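Local coordinates for glycoprotein (Chandipura virus, PDB 5MDM), which probably attaches the virus to host-cell receptors and, after endocytosis, drives acid-triggered fusion of the viral and endosomal membranes, at residues A[8-14]-A[359-365]. Residues are numbered along the deposited sequence; the frame is centred on the assembly and turned at random.
Sequences ENTKLDW and DIWTQWF
Two irregular loops lie side by side and run in the same direction: 8-14 links strand 2-7 to strand 15-16; segment 359-365 leads from strand 357-359 into strand 365-367. They sit in the β-rich part of this class III fusion glycoprotein that probably corresponds to the lateral domain of vesiculovirus G. Thr-10 (phi/psi -82/-12) makes a kink, and Lys-11 to Trp-14 continue extended. Opposite, Trp-361 is extended (-154/134) and the path bends at Thr-362 (-139/2), so Thr-362 N and Gln-363 N both face Thr-10 O. The closest CA pair is Thr-10 CA and Trp-361 CA, 3.8 Å apart; Lys-11 CA and Gln-363 CA are 5.3 Å apart.

Thr-10 O takes a nearly straight hydrogen bond from Thr-362 N (3.1 Å) and a weak one from Gln-363 N (3.4 Å), while Thr-10 CA makes a CA-H...O contact of 3.4 Å with Ile-360 O. Gln-363, fully extended (chi1 and chi2 t), puts its amide against Leu-12: Leu-12 N donates to Gln-363 OE1 (2.7 Å) and Gln-363 NE2 donates to Leu-12 O (3.2 Å).

Trp-361 (chi1 t) brings the end of its indole back to the first loop, with Thr-10 O over one face and Leu-12 CG 3.6 Å from Trp-361 CZ3. Trp-14 (chi1 m, chi2 94°) also packs on Ala-318 and Thr-320 of strand 316-322. Trp-14 CZ2 lies 3.7 Å from Trp-361 CH2. Phe-365 (chi1 m) completes a T-shaped stack, planes at 84°, its edge meeting the Trp-14 face with Phe-365 CZ 3.3 Å from Trp-14 CD1.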
ATOM      1  N   GLU A   8      14.197  31.752   0.547  1.00103.93           N
ATOM      2  CA  GLU A   8      13.733  32.404  -0.675  1.00103.99           C
ATOM      3  C   GLU A   8      14.855  33.088  -1.454  1.00109.89           C
ATOM      4  O   GLU A   8      14.984  32.895  -2.662  1.00104.14           O
ATOM      5  CB  GLU A   8      12.603  33.391  -0.369  1.00102.23           C
ATOM      6  CG  GLU A   8      12.897  34.355   0.760  1.00111.32           C
ATOM      7  CD  GLU A   8      11.704  35.219   1.111  1.00123.11           C
ATOM      8  OE1 GLU A   8      10.616  35.016   0.525  1.00117.24           O
ATOM      9  OE2 GLU A   8      11.859  36.108   1.975  1.00134.73           O
ATOM     10  N   ASN A   9      15.672  33.873  -0.760  1.00116.14           N
ATOM     11  CA  ASN A   9      16.773  34.581  -1.404  1.00113.26           C
ATOM     12  C   ASN A   9      17.935  33.652  -1.744  1.00102.45           C
ATOM     13  O   ASN A   9      18.170  32.658  -1.059  1.00 95.11           O
ATOM     14  CB  ASN A   9      17.254  35.746  -0.533  1.00117.86           C
ATOM     15  CG  ASN A   9      16.106  36.566   0.029  1.00123.18           C
ATOM     16  OD1 ASN A   9      15.694  36.370   1.174  1.00139.62           O
ATOM     17  ND2 ASN A   9      15.576  37.481  -0.777  1.00106.40           N
ATOM     18  N   THR A  10      18.655  33.988  -2.808  1.00105.92           N
ATOM     19  CA  THR A  10      19.774  33.179  -3.273  1.00103.36           C
ATOM     20  C   THR A  10      21.027  33.498  -2.470  1.00109.62           C
ATOM     21  O   THR A  10      22.030  32.791  -2.557  1.00112.87           O
ATOM     22  CB  THR A  10      20.053  33.433  -4.764  1.00115.29           C
ATOM     23  OG1 THR A  10      20.556  34.764  -4.942  1.00122.99           O
ATOM     24  CG2 THR A  10      18.782  33.275  -5.574  1.00119.96           C
ATOM     25  N   LYS A  11      20.957  34.580  -1.699  1.00113.26           N
ATOM     26  CA  LYS A  11      22.042  34.985  -0.815  1.00117.92           C
ATOM     27  C   LYS A  11      21.463  35.391   0.533  1.00116.87           C
ATOM     28  O   LYS A  11      20.389  35.994   0.601  1.00118.87           O
ATOM     29  CB  LYS A  11      22.833  36.156  -1.412  1.00126.05           C
ATOM     30  CG  LYS A  11      23.550  35.844  -2.721  1.00123.62           C
ATOM     31  CD  LYS A  11      24.277  37.066  -3.258  1.00128.14           C
ATOM     32  CE  LYS A  11      25.361  37.540  -2.295  1.00142.98           C
ATOM     33  NZ  LYS A  11      26.157  38.688  -2.832  1.00148.74           N
ATOM     34  N   LEU A  12      22.172  35.055   1.605  1.00112.19           N
ATOM     35  CA  LEU A  12      21.753  35.437   2.945  1.00118.46           C
ATOM     36  C   LEU A  12      22.903  36.093   3.702  1.00126.92           C
ATOM     37  O   LEU A  12      24.072  35.845   3.411  1.00118.42           O
ATOM     38  CB  LEU A  12      21.243  34.218   3.719  1.00117.59           C
ATOM     39  CG  LEU A  12      19.969  33.552   3.198  1.00114.20           C
ATOM     40  CD1 LEU A  12      19.643  32.320   4.026  1.00109.31           C
ATOM     41  CD2 LEU A  12      18.806  34.533   3.204  1.00115.49           C
ATOM     42  N   ASP A  13      22.564  36.936   4.672  1.00139.70           N
ATOM     43  CA  ASP A  13      23.567  37.543   5.534  1.00143.00           C
ATOM     44  C   ASP A  13      23.917  36.580   6.667  1.00140.12           C
ATOM     45  O   ASP A  13      23.137  36.401   7.608  1.00138.57           O
ATOM     46  CB  ASP A  13      23.061  38.872   6.094  1.00151.05           C
ATOM     47  CG  ASP A  13      24.125  39.616   6.873  1.00170.02           C
ATOM     48  OD1 ASP A  13      25.312  39.534   6.491  1.00175.68           O
ATOM     49  OD2 ASP A  13      23.776  40.284   7.870  1.00178.36           O
ATOM     50  N   TRP A  14      25.088  35.956   6.564  1.00135.03           N
ATOM     51  CA  TRP A  14      25.520  34.959   7.540  1.00125.70           C
ATOM     52  C   TRP A  14      26.271  35.567   8.723  1.00127.77           C
ATOM     53  O   TRP A  14      27.014  36.540   8.573  1.00133.15           O
ATOM     54  CB  TRP A  14      26.384  33.883   6.873  1.00118.69           C
ATOM     55  CG  TRP A  14      25.670  33.103   5.807  1.00124.50           C
ATOM     56  CD1 TRP A  14      25.670  33.360   4.470  1.00123.24           C
ATOM     57  CD2 TRP A  14      24.849  31.937   5.993  1.00129.70           C
ATOM     58  NE1 TRP A  14      24.902  32.429   3.808  1.00123.31           N
ATOM     59  CE2 TRP A  14      24.387  31.547   4.720  1.00125.50           C
ATOM     60  CE3 TRP A  14      24.459  31.189   7.111  1.00120.06           C
ATOM     61  CZ2 TRP A  14      23.557  30.442   4.534  1.00119.19           C
ATOM     62  CZ3 TRP A  14      23.634  30.095   6.924  1.00108.14           C
ATOM     63  CH2 TRP A  14      23.194  29.730   5.646  1.00110.31           C
ATOM     64  N   ASP A 359      17.011  30.643 -10.275  1.00123.17           N
ATOM     65  CA  ASP A 359      18.127  30.442  -9.361  1.00129.21           C
ATOM     66  C   ASP A 359      17.613  30.532  -7.935  1.00124.41           C
ATOM     67  O   ASP A 359      16.973  31.516  -7.562  1.00126.15           O
ATOM     68  CB  ASP A 359      19.213  31.496  -9.589  1.00145.80           C
ATOM     69  CG  ASP A 359      20.202  31.098 -10.673  1.00148.97           C
ATOM     70  OD1 ASP A 359      20.315  29.887 -10.964  1.00146.49           O
ATOM     71  OD2 ASP A 359      20.876  31.998 -11.218  1.00150.56           O
ATOM     72  N   ILE A 360      17.888  29.504  -7.139  1.00123.09           N
ATOM     73  CA  ILE A 360      17.371  29.447  -5.775  1.00120.41           C
ATOM     74  C   ILE A 360      18.456  29.705  -4.735  1.00122.61           C
ATOM     75  O   ILE A 360      18.170  30.196  -3.642  1.00126.29           O
ATOM     76  CB  ILE A 360      16.667  28.108  -5.494  1.00116.01           C
ATOM     77  CG1 ILE A 360      17.670  26.953  -5.496  1.00116.84           C
ATOM     78  CG2 ILE A 360      15.584  27.862  -6.526  1.00109.41           C
ATOM     79  CD1 ILE A 360      17.030  25.593  -5.287  1.00113.37           C
ATOM     80  N   TRP A 361      19.698  29.376  -5.081  1.00123.72           N
ATOM     81  CA  TRP A 361      20.845  29.673  -4.227  1.00126.98           C
ATOM     82  C   TRP A 361      22.127  29.805  -5.046  1.00132.52           C
ATOM     83  O   TRP A 361      22.407  28.974  -5.912  1.00134.75           O
ATOM     84  CB  TRP A 361      21.024  28.600  -3.151  1.00119.89           C
ATOM     85  CG  TRP A 361      22.064  28.976  -2.147  1.00116.83           C
ATOM     86  CD1 TRP A 361      23.359  28.550  -2.105  1.00110.76           C
ATOM     87  CD2 TRP A 361      21.901  29.882  -1.052  1.00118.33           C
ATOM     88  NE1 TRP A 361      24.011  29.129  -1.043  1.00111.65           N
ATOM     89  CE2 TRP A 361      23.138  29.954  -0.382  1.00121.67           C
ATOM     90  CE3 TRP A 361      20.828  30.639  -0.571  1.00119.35           C
ATOM     91  CZ2 TRP A 361      23.329  30.748   0.748  1.00133.78           C
ATOM     92  CZ3 TRP A 361      21.020  31.428   0.548  1.00125.82           C
ATOM     93  CH2 TRP A 361      22.260  31.477   1.195  1.00134.03           C
ATOM     94  N   THR A 362      22.908  30.842  -4.760  1.00127.84           N
ATOM     95  CA  THR A 362      24.110  31.118  -5.537  1.00126.00           C
ATOM     96  C   THR A 362      25.299  31.547  -4.681  1.00132.89           C
ATOM     97  O   THR A 362      26.371  31.850  -5.206  1.00141.95           O
ATOM     98  CB  THR A 362      23.851  32.214  -6.571  1.00128.91           C
ATOM     99  OG1 THR A 362      25.051  32.457  -7.313  1.00153.13           O
ATOM    100  CG2 THR A 362      23.430  33.498  -5.880  1.00119.97           C
ATOM    101  N   GLN A 363      25.106  31.572  -3.366  1.00130.05           N
ATOM    102  CA  GLN A 363      26.146  32.002  -2.435  1.00125.86           C
ATOM    103  C   GLN A 363      26.861  30.795  -1.826  1.00118.98           C
ATOM    104  O   GLN A 363      26.568  30.385  -0.705  1.00120.43           O
ATOM    105  CB  GLN A 363      25.526  32.868  -1.335  1.00121.17           C
ATOM    106  CG  GLN A 363      26.505  33.445  -0.331  1.00117.59           C
ATOM    107  CD  GLN A 363      25.796  34.056   0.859  1.00125.22           C
ATOM    108  OE1 GLN A 363      24.571  33.994   0.967  1.00127.27           O
ATOM    109  NE2 GLN A 363      26.564  34.649   1.763  1.00132.29           N
ATOM    110  N   TRP A 364      27.803  30.229  -2.574  1.00121.55           N
ATOM    111  CA  TRP A 364      28.459  28.985  -2.173  1.00127.93           C
ATOM    112  C   TRP A 364      29.724  29.206  -1.346  1.00128.97           C
ATOM    113  O   TRP A 364      30.527  30.089  -1.647  1.00137.01           O
ATOM    114  CB  TRP A 364      28.772  28.144  -3.410  1.00138.38           C
ATOM    115  CG  TRP A 364      27.570  27.907  -4.252  1.00139.53           C
ATOM    116  CD1 TRP A 364      27.166  28.634  -5.334  1.00142.41           C
ATOM    117  CD2 TRP A 364      26.593  26.882  -4.069  1.00142.05           C
ATOM    118  NE1 TRP A 364      26.000  28.117  -5.843  1.00145.90           N
ATOM    119  CE2 TRP A 364      25.627  27.039  -5.082  1.00144.91           C
ATOM    120  CE3 TRP A 364      26.440  25.842  -3.147  1.00141.72           C
ATOM    121  CZ2 TRP A 364      24.525  26.197  -5.200  1.00143.99           C
ATOM    122  CZ3 TRP A 364      25.349  25.005  -3.266  1.00140.14           C
ATOM    123  CH2 TRP A 364      24.404  25.187  -4.283  1.00141.54           C
ATOM    124  N   PHE A 365      29.898  28.394  -0.308  1.00128.41           N
ATOM    125  CA  PHE A 365      31.050  28.525   0.577  1.00132.81           C
ATOM    126  C   PHE A 365      32.042  27.386   0.399  1.00142.49           C
ATOM    127  O   PHE A 365      31.657  26.255   0.118  1.00135.31           O
ATOM    128  CB  PHE A 365      30.608  28.609   2.039  1.00127.28           C
ATOM    129  CG  PHE A 365      29.819  29.842   2.360  1.00125.07           C
ATOM    130  CD1 PHE A 365      30.445  31.074   2.453  1.00119.82           C
ATOM    131  CD2 PHE A 365      28.452  29.773   2.568  1.00124.91           C
ATOM    132  CE1 PHE A 365      29.726  32.216   2.745  1.00120.62           C
ATOM    133  CE2 PHE A 365      27.725  30.913   2.864  1.00127.58           C
ATOM    134  CZ  PHE A 365      28.365  32.136   2.950  1.00125.42           C
TER